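PDB 4OOU: mannan endo-1,4-beta-mannosidase, which hydrolyses internal beta-1,4-mannosidic linkages in mannans, galactomannans and glucomannans, releasing mainly short manno-oligosaccharides. Local coordinates for residues 102-105 with 106-110. Numbering follows the deposited sequence.
Sequences STDS and KKTLI
Asp104 and Lys107 close a type I beta turn in the link from strand 100-102, half of a two-stranded antiparallel sheet, to helix 109-122 of the TIM barrel, with Lys107 N hydrogen-bonded to Asp104 O at 2.7 Å. Lys107 then takes a left-handed conformation, phi and psi both positive, and the amides of Thr108, just before the helix, and Leu109, its first residue, face the Asp104 carboxylate. CG of Asp104 lies between its own backbone N and carbonyl carbon (chi1 66°), which turns the carboxylate toward these N-H groups. Thr108 N is shared by both oxygens on their syn sides, 2.8 Å from Asp104 OD1 and 3.2 Å from Asp104 OD2, the longer bond being the straighter (164°). Asp104 OD1 also accepts Leu109 N at 2.8 Å, from above the carboxylate plane. Asp104 OD2 has another donor in Asn55 N, and the Asn55 side chain binds Ser105 OG and Lys106 N. Beside this polar grip, Thr103 CG2 packs on Leu109 CB at 3.4 Å; Met163 of helix 149-167 touches both residues. Were Asp104 an alanine, the amides of Thr108 and Leu109 would probably lose their shared acceptor, and Asn55 N its carboxylate partner. The buried carboxylate is likely to be favoured as the anion, stabilised by these N-H groups and perhaps by the positive end of the helix dipole.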
loop_
_atom_site.group_PDB
_atom_site.type_symbol
_atom_site.label_atom_id
_atom_site.label_comp_id
_atom_site.label_asym_id
_atom_site.label_seq_id
_atom_site.Cartn_x
_atom_site.Cartn_y
_atom_site.Cartn_z
ATOM N N SER A 102 -13.232 -19.001 3.371
ATOM C CA SER A 102 -12.326 -18.672 4.453
ATOM C C SER A 102 -11.026 -17.999 4.000
ATOM O O SER A 102 -10.807 -17.593 2.839
ATOM C CB SER A 102 -12.018 -19.937 5.260
ATOM O OG SER A 102 -11.808 -21.028 4.403
ATOM N N THR A 103 -10.164 -17.906 4.976
ATOM C CA THR A 103 -8.962 -17.175 4.882
ATOM C C THR A 103 -8.022 -18.016 3.976
ATOM O O THR A 103 -7.533 -17.555 2.958
ATOM C CB THR A 103 -8.534 -16.890 6.354
ATOM O OG1 THR A 103 -8.319 -15.482 6.571
ATOM C CG2 THR A 103 -7.380 -17.734 6.796
ATOM N N ASP A 104 -7.844 -19.280 4.295
ATOM C CA ASP A 104 -7.068 -20.166 3.445
ATOM C C ASP A 104 -7.481 -21.572 3.871
ATOM O O ASP A 104 -8.007 -21.731 4.976
ATOM C CB ASP A 104 -5.586 -19.908 3.632
ATOM C CG ASP A 104 -5.085 -20.267 5.010
ATOM O OD1 ASP A 104 -5.443 -19.570 5.972
ATOM O OD2 ASP A 104 -4.291 -21.225 5.136
ATOM N N SER A 105 -7.319 -22.580 3.017
ATOM C CA SER A 105 -7.955 -23.873 3.292
ATOM C C SER A 105 -7.448 -24.484 4.603
ATOM O O SER A 105 -8.259 -25.007 5.388
ATOM C CB SER A 105 -7.793 -24.849 2.130
ATOM O OG SER A 105 -6.480 -24.763 1.625
ATOM N N LYS A 106 -6.135 -24.383 4.850
ATOM C CA LYS A 106 -5.545 -24.773 6.162
ATOM C C LYS A 106 -5.866 -23.806 7.332
ATOM O O LYS A 106 -5.459 -24.093 8.441
ATOM C CB LYS A 106 -4.010 -24.938 6.077
ATOM C CG LYS A 106 -3.476 -26.317 5.691
ATOM C CD LYS A 106 -3.500 -26.538 4.169
ATOM C CE LYS A 106 -3.085 -27.944 3.723
ATOM N NZ LYS A 106 -1.607 -28.092 3.607
ATOM N N LYS A 107 -6.543 -22.673 7.084
ATOM C CA LYS A 107 -6.865 -21.687 8.131
ATOM C C LYS A 107 -5.655 -21.300 8.995
ATOM O O LYS A 107 -5.702 -21.254 10.229
ATOM C CB LYS A 107 -8.010 -22.179 9.035
ATOM C CG LYS A 107 -9.389 -22.146 8.412
ATOM C CD LYS A 107 -10.443 -22.608 9.418
ATOM C CE LYS A 107 -11.595 -23.322 8.718
ATOM N NZ LYS A 107 -12.945 -22.771 9.049
ATOM N N THR A 108 -4.591 -20.963 8.299
ATOM C CA THR A 108 -3.305 -20.597 8.875
ATOM C C THR A 108 -3.000 -19.085 8.771
ATOM O O THR A 108 -2.142 -18.570 9.504
ATOM C CB THR A 108 -2.251 -21.420 8.103
ATOM O OG1 THR A 108 -2.033 -22.655 8.786
ATOM C CG2 THR A 108 -0.947 -20.699 7.894
ATOM N N LEU A 109 -3.691 -18.380 7.876
ATOM C CA LEU A 109 -3.312 -16.997 7.508
ATOM C C LEU A 109 -3.211 -16.037 8.682
ATOM O O LEU A 109 -2.211 -15.333 8.811
ATOM C CB LEU A 109 -4.305 -16.385 6.516
ATOM C CG LEU A 109 -3.888 -15.013 5.989
ATOM C CD1 LEU A 109 -3.345 -15.103 4.583
ATOM C CD2 LEU A 109 -5.053 -14.055 5.997
ATOM N N ILE A 110 -4.248 -15.991 9.519
ATOM C CA ILE A 110 -4.297 -15.001 10.591
ATOM C C ILE A 110 -3.126 -15.218 11.549
ATOM O O ILE A 110 -2.410 -14.282 11.854
ATOM C CB ILE A 110 -5.676 -14.956 11.295
ATOM C CG1 ILE A 110 -6.753 -14.522 10.290
ATOM C CG2 ILE A 110 -5.692 -13.955 12.439
ATOM C CD1 ILE A 110 -8.156 -14.493 10.856
#